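PDB 5CGZ: 4-oxalmesaconate hydratase from Pseudomonas putida, which catalyses the zinc-dependent hydration of the enol form of oxalomesaconate to 4-carboxy-4-hydroxy-2-oxoadipate, the third step of gallate degradation. Local coordinates for residues A[6-10]-A[111-115]; A[85-90]-A[120-126]. The contacts are given in a common frame with arbitrary orientation. Numbering follows the deposited sequence.

Contact 1 (A[6-10]-A[111-115]). With ZN (zinc ion), chain C.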
loop_
_atom_site.group_PDB
_atom_site.type_symbol
_atom_site.label_atom_id
_atom_site.label_comp_id
_atom_site.label_asym_id
_atom_site.label_seq_id
_atom_site.Cartn_x
_atom_site.Cartn_y
_atom_site.Cartn_z
ATOM N N VAL A 6 -26.553 -4.594 -11.174
ATOM C CA VAL A 6 -25.240 -4.919 -11.711
ATOM C C VAL A 6 -24.903 -3.900 -12.794
ATOM O O VAL A 6 -25.692 -3.692 -13.715
ATOM C CB VAL A 6 -25.199 -6.354 -12.281
ATOM C CG1 VAL A 6 -23.829 -6.663 -12.900
ATOM C CG2 VAL A 6 -25.544 -7.349 -11.190
ATOM N N VAL A 7 -23.758 -3.234 -12.667
ATOM C CA VAL A 7 -23.309 -2.301 -13.705
ATOM C C VAL A 7 -22.120 -2.877 -14.477
ATOM O O VAL A 7 -21.003 -2.973 -13.959
ATOM C CB VAL A 7 -22.930 -0.943 -13.123
ATOM C CG1 VAL A 7 -22.548 0.021 -14.244
ATOM C CG2 VAL A 7 -24.093 -0.387 -12.317
ATOM N N SER A 8 -22.394 -3.251 -15.721
ATOM C CA SER A 8 -21.465 -3.967 -16.585
ATOM C C SER A 8 -20.907 -3.023 -17.659
ATOM O O SER A 8 -21.683 -2.398 -18.383
ATOM C CB SER A 8 -22.209 -5.155 -17.213
ATOM O OG SER A 8 -21.373 -5.968 -17.999
ATOM N N ALA A 9 -19.585 -2.886 -17.764
ATOM C CA ALA A 9 -19.022 -1.961 -18.762
ATOM C C ALA A 9 -19.372 -2.395 -20.190
ATOM O O ALA A 9 -19.779 -1.589 -21.029
ATOM C CB ALA A 9 -17.513 -1.853 -18.616
ATOM N N HIS A 10 -19.192 -3.683 -20.444
ATOM C CA HIS A 10 -19.477 -4.285 -21.734
ATOM C C HIS A 10 -20.521 -5.365 -21.503
ATOM O O HIS A 10 -20.600 -5.916 -20.408
ATOM C CB HIS A 10 -18.198 -4.857 -22.340
ATOM C CG HIS A 10 -17.037 -3.911 -22.269
ATOM N ND1 HIS A 10 -15.935 -4.136 -21.466
ATOM C CD2 HIS A 10 -16.821 -2.718 -22.874
ATOM C CE1 HIS A 10 -15.084 -3.133 -21.599
ATOM N NE2 HIS A 10 -15.599 -2.257 -22.445
ATOM N N LEU A 111 -23.146 -4.569 -7.954
ATOM C CA LEU A 111 -21.935 -5.244 -8.421
ATOM C C LEU A 111 -21.377 -4.507 -9.634
ATOM O O LEU A 111 -22.128 -4.161 -10.552
ATOM C CB LEU A 111 -22.227 -6.702 -8.790
ATOM C CG LEU A 111 -22.997 -7.555 -7.787
ATOM C CD1 LEU A 111 -23.053 -8.991 -8.270
ATOM C CD2 LEU A 111 -22.333 -7.473 -6.422
ATOM N N SER A 112 -20.072 -4.250 -9.645
ATOM C CA SER A 112 -19.446 -3.684 -10.836
ATOM C C SER A 112 -17.964 -4.074 -10.873
ATOM O O SER A 112 -17.552 -5.001 -10.166
ATOM C CB SER A 112 -19.635 -2.161 -10.886
ATOM O OG SER A 112 -19.362 -1.659 -12.190
ATOM N N HIS A 113 -17.172 -3.368 -11.683
ATOM C CA HIS A 113 -15.772 -3.753 -11.948
ATOM C C HIS A 113 -14.776 -3.259 -10.895
ATOM O O HIS A 113 -15.083 -2.367 -10.112
ATOM C CB HIS A 113 -15.323 -3.220 -13.316
ATOM C CG HIS A 113 -16.112 -3.752 -14.470
ATOM N ND1 HIS A 113 -15.688 -4.824 -15.234
ATOM C CD2 HIS A 113 -17.285 -3.355 -15.013
ATOM C CE1 HIS A 113 -16.569 -5.065 -16.184
ATOM N NE2 HIS A 113 -17.551 -4.183 -16.076
ATOM N N SER A 114 -13.568 -3.817 -10.907
ATOM C CA SER A 114 -12.497 -3.327 -10.043
ATOM C C SER A 114 -12.129 -1.900 -10.433
ATOM O O SER A 114 -12.309 -1.502 -11.587
ATOM C CB SER A 114 -11.262 -4.242 -10.133
ATOM O OG SER A 114 -10.725 -4.254 -11.451
ATOM N N LEU A 115 -11.593 -1.137 -9.484
ATOM C CA LEU A 115 -11.265 0.272 -9.732
ATOM C C LEU A 115 -9.919 0.450 -10.430
ATOM O O LEU A 115 -9.593 1.539 -10.877
ATOM C CB LEU A 115 -11.287 1.069 -8.421
ATOM C CG LEU A 115 -12.665 1.695 -8.140
ATOM C CD1 LEU A 115 -12.647 2.626 -6.952
ATOM C CD2 LEU A 115 -13.168 2.441 -9.383
HETATM ZN ZN ZN C . -15.421 -5.778 -20.332
HETATM O O HOH W 1 -14.244 -7.951 -20.649
#

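Contact 2 (A[85-90]-A[120-126]). With ZN (zinc ion), chain C.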
loop_
_atom_site.group_PDB
_atom_site.type_symbol
_atom_site.label_atom_id
_atom_site.label_comp_id
_atom_site.label_asym_id
_atom_site.label_seq_id
_atom_site.Cartn_x
_atom_site.Cartn_y
_atom_site.Cartn_z
ATOM N N ASP A 85 -17.698 1.508 -26.496
ATOM C CA ASP A 85 -16.511 1.009 -25.800
ATOM C C ASP A 85 -15.232 1.356 -26.563
ATOM O O ASP A 85 -15.286 1.717 -27.736
ATOM C CB ASP A 85 -16.595 -0.504 -25.613
ATOM C CG ASP A 85 -16.460 -1.258 -26.932
ATOM O OD1 ASP A 85 -17.004 -0.776 -27.948
ATOM O OD2 ASP A 85 -15.797 -2.320 -26.954
ATOM N N TYR A 86 -14.090 1.242 -25.888
ATOM C CA TYR A 86 -12.773 1.389 -26.521
ATOM C C TYR A 86 -12.658 2.578 -27.458
ATOM O O TYR A 86 -12.432 2.389 -28.648
ATOM C CB TYR A 86 -12.417 0.132 -27.313
ATOM C CG TYR A 86 -11.948 -1.039 -26.481
ATOM C CD1 TYR A 86 -12.820 -1.699 -25.623
ATOM C CD2 TYR A 86 -10.641 -1.506 -26.577
ATOM C CE1 TYR A 86 -12.408 -2.781 -24.872
ATOM C CE2 TYR A 86 -10.211 -2.600 -25.823
ATOM C CZ TYR A 86 -11.099 -3.227 -24.974
ATOM O OH TYR A 86 -10.693 -4.313 -24.227
ATOM N N PRO A 87 -12.776 3.803 -26.927
ATOM C CA PRO A 87 -12.920 4.103 -25.503
ATOM C C PRO A 87 -14.357 4.329 -25.075
ATOM O O PRO A 87 -15.147 4.938 -25.805
ATOM C CB PRO A 87 -12.133 5.407 -25.354
ATOM C CG PRO A 87 -12.471 6.129 -26.655
ATOM C CD PRO A 87 -12.557 5.028 -27.719
ATOM N N MET A 88 -14.682 3.867 -23.875
ATOM C CA MET A 88 -15.909 4.279 -23.216
ATOM C C MET A 88 -15.694 5.653 -22.578
ATOM O O MET A 88 -14.699 5.880 -21.889
ATOM C CB MET A 88 -16.326 3.245 -22.170
ATOM C CG MET A 88 -17.716 3.461 -21.606
ATOM S SD MET A 88 -18.290 2.010 -20.681
ATOM C CE MET A 88 -17.715 2.441 -19.060
ATOM N N ARG A 89 -16.619 6.572 -22.830
ATOM C CA ARG A 89 -16.596 7.898 -22.210
ATOM C C ARG A 89 -17.989 8.251 -21.705
ATOM O O ARG A 89 -18.977 7.941 -22.358
ATOM C CB ARG A 89 -16.111 8.965 -23.206
ATOM C CG ARG A 89 -14.637 8.839 -23.607
ATOM C CD ARG A 89 -13.712 9.134 -22.414
ATOM N NE ARG A 89 -12.298 9.165 -22.791
ATOM C CZ ARG A 89 -11.462 8.137 -22.656
ATOM N NH1 ARG A 89 -11.895 6.987 -22.153
ATOM N NH2 ARG A 89 -10.191 8.257 -23.028
ATOM N N ALA A 90 -18.072 8.896 -20.546
ATOM C CA ALA A 90 -19.358 9.305 -19.994
ATOM C C ALA A 90 -19.358 10.795 -19.672
ATOM O O ALA A 90 -18.299 11.393 -19.469
ATOM C CB ALA A 90 -19.684 8.499 -18.746
ATOM N N ASN A 120 -7.849 -2.843 -19.316
ATOM C CA ASN A 120 -9.109 -2.327 -19.842
ATOM C C ASN A 120 -9.579 -1.071 -19.121
ATOM O O ASN A 120 -10.136 -1.156 -18.022
ATOM C CB ASN A 120 -10.183 -3.403 -19.742
ATOM C CG ASN A 120 -11.318 -3.180 -20.709
ATOM O OD1 ASN A 120 -11.866 -2.077 -20.810
ATOM N ND2 ASN A 120 -11.670 -4.226 -21.445
ATOM N N TYR A 121 -9.369 0.086 -19.741
ATOM C CA TYR A 121 -9.723 1.362 -19.122
ATOM C C TYR A 121 -11.235 1.524 -18.933
ATOM O O TYR A 121 -11.679 2.251 -18.043
ATOM C CB TYR A 121 -9.158 2.529 -19.951
ATOM C CG TYR A 121 -7.777 2.950 -19.494
ATOM C CD1 TYR A 121 -6.710 2.062 -19.538
ATOM C CD2 TYR A 121 -7.544 4.228 -19.004
ATOM C CE1 TYR A 121 -5.448 2.434 -19.101
ATOM C CE2 TYR A 121 -6.285 4.612 -18.571
ATOM C CZ TYR A 121 -5.244 3.712 -18.619
ATOM O OH TYR A 121 -3.997 4.089 -18.176
ATOM N N ASP A 122 -12.030 0.847 -19.758
ATOM C CA ASP A 122 -13.483 0.960 -19.639
ATOM C C ASP A 122 -14.000 0.400 -18.303
ATOM O O ASP A 122 -15.029 0.840 -17.781
ATOM C CB ASP A 122 -14.184 0.227 -20.787
ATOM C CG ASP A 122 -13.908 0.844 -22.151
ATOM O OD1 ASP A 122 -13.234 1.897 -22.248
ATOM O OD2 ASP A 122 -14.385 0.261 -23.143
ATOM N N HIS A 123 -13.302 -0.587 -17.757
ATOM C CA HIS A 123 -13.829 -1.290 -16.588
ATOM C C HIS A 123 -13.903 -0.401 -15.347
ATOM O O HIS A 123 -14.975 -0.281 -14.757
ATOM C CB HIS A 123 -13.005 -2.547 -16.317
ATOM C CG HIS A 123 -13.273 -3.644 -17.296
ATOM N ND1 HIS A 123 -12.481 -4.771 -17.400
ATOM C CD2 HIS A 123 -14.253 -3.791 -18.219
ATOM C CE1 HIS A 123 -12.961 -5.558 -18.344
ATOM N NE2 HIS A 123 -14.038 -4.986 -18.859
ATOM N N PRO A 124 -12.784 0.249 -14.957
ATOM C CA PRO A 124 -12.885 1.160 -13.804
ATOM C C PRO A 124 -13.855 2.323 -14.046
ATOM O O PRO A 124 -14.499 2.783 -13.103
ATOM C CB PRO A 124 -11.442 1.676 -13.626
ATOM C CG PRO A 124 -10.578 0.621 -14.263
ATOM C CD PRO A 124 -11.393 0.122 -15.438
ATOM N N LEU A 125 -13.960 2.801 -15.284
ATOM C CA LEU A 125 -14.905 3.880 -15.558
ATOM C C LEU A 125 -16.322 3.445 -15.179
ATOM O O LEU A 125 -17.067 4.198 -14.558
ATOM C CB LEU A 125 -14.853 4.302 -17.024
ATOM C CG LEU A 125 -15.926 5.322 -17.434
ATOM C CD1 LEU A 125 -15.859 6.580 -16.566
ATOM C CD2 LEU A 125 -15.773 5.675 -18.910
ATOM N N ALA A 126 -16.679 2.216 -15.541
ATOM C CA ALA A 126 -17.988 1.666 -15.195
ATOM C C ALA A 126 -18.212 1.686 -13.683
ATOM O O ALA A 126 -19.295 2.054 -13.210
ATOM C CB ALA A 126 -18.129 0.238 -15.731
HETATM ZN ZN ZN C . -15.421 -5.778 -20.332
HETATM O O HOH W 2 -12.850 4.281 -20.760
HETATM O O HOH W 1 -14.244 -7.951 -20.649
#

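Contact 1 (A[6-10]-A[111-115])
Two neighbouring parallel strands of the Rossmann-like core meet here at their C-terminal ends, where side chains take over from the backbone. The last regular link is Val7 N to Leu111 O (2.8 Å), beside the parallel bridge that sets Val6 against Leu111, their CA atoms 4.7 Å apart. On the face carrying these two, Val6 CG2 touches Leu111 CB at 4.1 Å; Leu111, in the m,t rotamer, also packs on Leu239 of a second subunit.

Beyond the bridge the partner of Val7 O is a hydroxyl: Ser112, with chi1 near 180° (t), donates from OG to Val7 O at 2.7 Å. His113 continues the pattern. Its m rotamer brings the imidazole to the backbone of 6-10, and Ala9 N donates to His113 NE2 at 2.9 Å, nearly linear (170°), with the amide near the ring plane at its edge. Ser8 points its CA-to-CB bond away from 111-115; its t rotamer lets OG donate to His10 O at 2.5 Å, a bond within 6-10 itself. His10, chi1 m, then binds zinc through ND1 (2.1 Å), and its NE2 is hydrogen-bonded to Asp122 OD2.

Asp13, Glu44 and His123 complete the protein ligands of the metal, and His113 stacks on the His123 ring. Because His113 NE2 accepts a hydrogen bond from Ala9 N, it carries no proton itself, so a neutral imidazole would have its hydrogen on ND1. His113 thus serves as an acceptor for the backbone one residue before a zinc ligand, at the C-terminal strand edge where Rossmann-like folds place their active sites.

Contact 2 (A[85-90]-A[120-126])
Segment 85-90 is an extended loop without regular structure, broken by a cis peptide bond before Pro87 and by positive backbone angles at Tyr86 (45/64), so that the amides of Tyr86 and Met88 both face the first turn of a helix. In 120-126 the chain bends into that helix: His123 N bonds to Asn120 O (3.2 Å), Ala126 N to Asp122 O (3.1 Å), and Asn120 OD1 caps the turn by a weak bond from Asp122 N (3.1 Å). The backbones come closest at Met88 and Asp122, CA to CA 5.4 Å.

Asp122, chi1 m, clamps the loop with its carboxylate: OD2 accepts from Tyr86 N and OD1 from Met88 N, each at 2.9 Å and almost straight. Water 2 adds a bridge, donating to Met88 O (2.7 Å) and Asp122 OD1 (2.8 Å). Next to this polar centre Met88 lies along the helix, its CE 3.8 Å from Leu125 CG and 4.0 Å from Ala126 CB, while Leu125 CD2 reaches Met88 O at 3.2 Å. Arg89 NH1 donates a hydrogen bond to Met88 O at 3.0 Å, and NH2 makes a salt bridge with Glu132 of a third subunit.

OD2 of Asp122 also accepts from His10 NE2, so one carboxylate joins the loop to His10, a zinc ligand. His123, the next residue, binds zinc through NE2 (2.2 Å). The contact pins the loop between strand 76-80 and helix 92-105 to the start of helix 122-138, with the loop holding Arg42 and Gly43 bonded to Asp85; the same third subunit packs against Tyr86 and Pro87.

In the fold
From the N terminus, strand 3-8 ends in 6-10, followed by helix 13-27 and the strands 31-36 and 76-80 of the sheet's parallel half. The chain passes through 85-90 and helix 92-105 before 111-115 returns beside 6-10, closing the long loop of contact 1. Contact 2 closes a shorter loop when helix 122-138 starts against 85-90. Since 85-90 lies within the first loop and 120-126 beyond it, the two cross. They meet at the zinc: His10 from contact 1 and His123 from contact 2 are both ligands, water 1 is shared, and the hydrogen bond between His10 and Asp122 ties strand ends, loop and helix together.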